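Polyketide synthase PksR (Bacillus subtilis, PDB 4U3V) takes part in intermediate steps of bacillaene synthesis, this piece of the multifunctional enzyme being its double-hotdog enoyl-isomerase domain. Local coordinates at residues L177-H181 and K182-A186; M207-S210 and A211-A214. All blocks are in the same frame, centred on the assembly; numbering follows the deposited sequence.

Interaction 1 of 2, residues L177-H181 and K182-A186; sequences LYRDH and KSILA
D180 and S183 face each other at the tight end of a β-hairpin, where one carboxylate oxygen gathers the backbone of the turn. D180 OD1 accepts K182 N at 3.0 Å, from above the carboxylate plane, and S183 N at 2.9 Å, nearly in line with its C-O bond. D180 gains this position by placing CG between its own N and C (chi1 72°). The other oxygen, D180 OD2, forms a salt bridge with K182 NZ at 3.3 Å, a weak hydrogen bond at that length. On its way there the lysine chain lies alongside the H181 imidazole, CG forming a CH-pi contact over one ring face, 4.0 Å from the centroid. Farther from the turn the antiparallel ladder takes over: Y178 and L185 are a hydrogen-bonded pair, with L185 N donating to Y178 O at 2.7 Å. Apolar contacts fall on both faces. L177 CD2 meets A186 CB at 3.6 Å and I184 CD1 at 3.9 Å, while Y178 and L185 share the opposite face. That second face packs on W248 of strand 247-257 and on helix 142-147; L177, I184 and A186 lie against helix 205-219. R179 NH1 bonds S217 O in that helix and forms a salt bridge with E220 just beyond it.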
loop_
_atom_site.group_PDB
_atom_site.type_symbol
_atom_site.label_atom_id
_atom_site.label_comp_id
_atom_site.label_asym_id
_atom_site.label_seq_id
_atom_site.Cartn_x
_atom_site.Cartn_y
_atom_site.Cartn_z
ATOM N N LEU A 177 6.382 11.641 -12.781
ATOM C CA LEU A 177 5.994 12.391 -11.562
ATOM C C LEU A 177 5.809 13.871 -11.888
ATOM O O LEU A 177 6.672 14.474 -12.516
ATOM C CB LEU A 177 7.112 12.298 -10.541
ATOM C CG LEU A 177 7.303 10.879 -9.986
ATOM C CD1 LEU A 177 8.558 10.867 -9.152
ATOM C CD2 LEU A 177 6.101 10.541 -9.116
ATOM N N TYR A 178 4.778 14.471 -11.320
ATOM C CA TYR A 178 4.587 15.922 -11.373
ATOM C C TYR A 178 4.230 16.390 -9.965
ATOM O O TYR A 178 3.316 15.849 -9.361
ATOM C CB TYR A 178 3.427 16.246 -12.295
ATOM C CG TYR A 178 3.555 15.599 -13.657
ATOM C CD1 TYR A 178 4.002 16.335 -14.761
ATOM C CD2 TYR A 178 3.158 14.279 -13.852
ATOM C CE1 TYR A 178 4.093 15.742 -16.012
ATOM C CE2 TYR A 178 3.200 13.690 -15.107
ATOM C CZ TYR A 178 3.689 14.415 -16.179
ATOM O OH TYR A 178 3.762 13.806 -17.429
ATOM N N ARG A 179 4.877 17.446 -9.491
ATOM C CA ARG A 179 4.899 17.747 -8.059
ATOM C C ARG A 179 4.647 19.209 -7.786
ATOM O O ARG A 179 5.037 20.053 -8.595
ATOM C CB ARG A 179 6.278 17.406 -7.515
ATOM C CG ARG A 179 6.409 17.510 -5.996
ATOM C CD ARG A 179 7.766 16.945 -5.557
ATOM N NE ARG A 179 8.885 17.805 -5.991
ATOM C CZ ARG A 179 10.172 17.464 -5.906
ATOM N NH1 ARG A 179 10.545 16.314 -5.342
ATOM N NH2 ARG A 179 11.115 18.300 -6.340
ATOM N N ASP A 180 4.040 19.521 -6.633
ATOM C CA ASP A 180 4.155 20.867 -6.076
ATOM C C ASP A 180 4.212 20.774 -4.544
ATOM O O ASP A 180 4.340 19.662 -4.014
ATOM C CB ASP A 180 3.010 21.807 -6.552
ATOM C CG ASP A 180 1.660 21.490 -5.936
ATOM O OD1 ASP A 180 1.576 20.590 -5.091
ATOM O OD2 ASP A 180 0.656 22.176 -6.276
ATOM N N HIS A 181 4.207 21.911 -3.855
ATOM C CA HIS A 181 4.393 21.917 -2.417
ATOM C C HIS A 181 3.411 21.115 -1.609
ATOM O O HIS A 181 3.624 20.913 -0.391
ATOM C CB HIS A 181 4.431 23.370 -1.890
ATOM C CG HIS A 181 3.105 24.106 -2.005
ATOM N ND1 HIS A 181 2.635 24.591 -3.184
ATOM C CD2 HIS A 181 2.139 24.423 -1.037
ATOM C CE1 HIS A 181 1.408 25.115 -2.995
ATOM N NE2 HIS A 181 1.106 25.020 -1.683
ATOM N N LYS A 182 2.283 20.722 -2.199
ATOM C CA LYS A 182 1.299 20.023 -1.365
ATOM C C LYS A 182 0.779 18.732 -1.967
ATOM O O LYS A 182 -0.127 18.113 -1.408
ATOM C CB LYS A 182 0.122 20.919 -1.029
ATOM C CG LYS A 182 -0.495 21.548 -2.275
ATOM C CD LYS A 182 -1.564 22.575 -1.907
ATOM C CE LYS A 182 -2.111 23.263 -3.147
ATOM N NZ LYS A 182 -2.000 22.398 -4.364
ATOM N N SER A 183 1.209 18.425 -3.185
ATOM C CA SER A 183 0.739 17.208 -3.853
ATOM C C SER A 183 1.754 16.613 -4.805
ATOM O O SER A 183 2.711 17.275 -5.249
ATOM C CB SER A 183 -0.574 17.461 -4.616
ATOM O OG SER A 183 -0.359 18.440 -5.591
ATOM N N ILE A 184 1.482 15.386 -5.228
ATOM C CA ILE A 184 2.278 14.802 -6.313
ATOM C C ILE A 184 1.367 13.940 -7.145
ATOM O O ILE A 184 0.450 13.330 -6.618
ATOM C CB ILE A 184 3.531 14.043 -5.790
ATOM C CG1 ILE A 184 4.513 13.727 -6.952
ATOM C CG2 ILE A 184 3.131 12.825 -4.927
ATOM C CD1 ILE A 184 5.910 13.371 -6.477
ATOM N N LEU A 185 1.612 13.905 -8.462
ATOM C CA LEU A 185 0.801 13.099 -9.379
ATOM C C LEU A 185 1.763 12.140 -10.071
ATOM O O LEU A 185 2.811 12.543 -10.561
ATOM C CB LEU A 185 0.071 13.994 -10.414
ATOM C CG LEU A 185 -0.557 13.252 -11.600
ATOM C CD1 LEU A 185 -1.868 12.670 -11.148
ATOM C CD2 LEU A 185 -0.748 14.250 -12.761
ATOM N N ALA A 186 1.520 10.843 -9.915
ATOM C CA ALA A 186 2.441 9.827 -10.412
ATOM C C ALA A 186 1.712 8.992 -11.468
ATOM O O ALA A 186 0.549 8.606 -11.271
ATOM C CB ALA A 186 2.904 8.915 -9.270
#

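Interaction 2 of 2, residues M207-S210 and A211-A214; sequences MTNS and AYLA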
loop_
_atom_site.group_PDB
_atom_site.type_symbol
_atom_site.label_atom_id
_atom_site.label_comp_id
_atom_site.label_asym_id
_atom_site.label_seq_id
_atom_site.Cartn_x
_atom_site.Cartn_y
_atom_site.Cartn_z
ATOM N N MET A 207 0.406 -1.607 -5.777
ATOM C CA MET A 207 -0.360 -0.349 -5.923
ATOM C C MET A 207 -0.125 0.513 -4.682
ATOM O O MET A 207 0.356 1.678 -4.739
ATOM C CB MET A 207 -1.849 -0.688 -6.041
ATOM C CG MET A 207 -2.776 0.509 -5.920
ATOM S SD MET A 207 -2.683 1.388 -7.485
ATOM C CE MET A 207 -3.883 0.359 -8.339
ATOM N N THR A 208 -0.321 -0.105 -3.534
ATOM C CA THR A 208 -0.102 0.611 -2.280
ATOM C C THR A 208 1.341 1.020 -2.121
ATOM O O THR A 208 1.665 2.128 -1.695
ATOM C CB THR A 208 -0.533 -0.321 -1.121
ATOM O OG1 THR A 208 -1.891 -0.733 -1.356
ATOM C CG2 THR A 208 -0.385 0.371 0.222
ATOM N N ASN A 209 2.266 0.161 -2.507
ATOM C CA ASN A 209 3.630 0.549 -2.345
ATOM C C ASN A 209 4.011 1.709 -3.299
ATOM O O ASN A 209 4.888 2.494 -2.969
ATOM C CB ASN A 209 4.557 -0.659 -2.575
ATOM C CG ASN A 209 5.964 -0.382 -2.114
ATOM O OD1 ASN A 209 6.223 -0.340 -0.911
ATOM N ND2 ASN A 209 6.902 -0.155 -3.080
ATOM N N SER A 210 3.410 1.755 -4.497
ATOM C CA SER A 210 3.706 2.825 -5.434
ATOM C C SER A 210 3.304 4.149 -4.820
ATOM O O SER A 210 4.005 5.166 -5.007
ATOM C CB SER A 210 2.955 2.611 -6.750
ATOM O OG SER A 210 3.521 1.466 -7.377
ATOM N N ALA A 211 2.248 4.116 -4.018
ATOM C CA ALA A 211 1.802 5.331 -3.339
ATOM C C ALA A 211 2.862 5.769 -2.328
ATOM O O ALA A 211 3.198 6.942 -2.229
ATOM C CB ALA A 211 0.421 5.137 -2.683
ATOM N N TYR A 212 3.455 4.827 -1.593
ATOM C CA TYR A 212 4.550 5.183 -0.708
ATOM C C TYR A 212 5.750 5.782 -1.481
ATOM O O TYR A 212 6.357 6.751 -1.056
ATOM C CB TYR A 212 4.935 3.906 0.064
ATOM C CG TYR A 212 6.138 3.989 0.936
ATOM C CD1 TYR A 212 6.318 5.023 1.849
ATOM C CD2 TYR A 212 7.061 2.949 0.924
ATOM C CE1 TYR A 212 7.446 5.057 2.664
ATOM C CE2 TYR A 212 8.160 2.952 1.763
ATOM C CZ TYR A 212 8.360 4.004 2.612
ATOM O OH TYR A 212 9.473 3.951 3.452
ATOM N N LEU A 213 6.130 5.165 -2.604
ATOM C CA LEU A 213 7.312 5.655 -3.330
ATOM C C LEU A 213 7.058 7.092 -3.870
ATOM O O LEU A 213 7.965 7.947 -3.810
ATOM C CB LEU A 213 7.617 4.698 -4.493
ATOM C CG LEU A 213 8.179 3.332 -4.083
ATOM C CD1 LEU A 213 8.228 2.401 -5.288
ATOM C CD2 LEU A 213 9.560 3.504 -3.492
ATOM N N ALA A 214 5.827 7.331 -4.323
ATOM C CA ALA A 214 5.433 8.682 -4.808
ATOM C C ALA A 214 5.481 9.662 -3.650
ATOM O O ALA A 214 5.907 10.807 -3.811
ATOM C CB ALA A 214 4.040 8.663 -5.435
#
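N209 reaches forward along the helix to Y212 and L213, its amide touching one with the oxygen and the other with the nitrogen. With CG anti to the backbone N (chi1 -167°), ND2 comes to 3.6 Å from L213 CD1, and OD1 stands at the edge of the Y212 ring, 3.9 Å from CD2. The N209 amide and the Y212 ring are turned 69° apart, so the two flat groups do not stack; both approaches are van der Waals contacts. W167 of strand 166-167 touches all three side chains. Beneath them runs the i to i+4 backbone ladder of an α-helix: A211 N donates to M207 O at 3.2 Å, Y212 N to T208 O at 3.2 Å, L213 N to N209 O at 3.0 Å and A214 N to S210 O at 2.9 Å. Helix 205-219 is the long helix of the C-terminal hotdog fold, the "sausage" about which the antiparallel strands curl. Small side chains sit close to this ladder, with A211 CB 3.4 Å from T208 O and A214 CB 3.5 Å from S210 O. S210 OG bonds back to L206 O in its own helix and also to T173 OG1, while T208 OG1 bonds Y278 OH. M207 meanwhile packs on L249 and L276 of the surrounding strands.

From the N terminus, strand 174-180 turns at once into strand 183-190, and interaction 1 closes this hairpin. The chain then leaves the strand and enters helix 205-219, whose successive turns are joined by interaction 2. The two contacts are in series, neither nesting nor crossing, with centres about 13 Å apart. They nevertheless meet in space: I184 CG2 lies 3.6 Å from A214 O, and A186 CB lies 4.0 Å from A214 CB. Contacts local in sequence are in this way brought together in the fold. Hairpin and helix are thereby packed together within the C-terminal hotdog, and strand 247-257, paired with strand 183-190, also touches the helix.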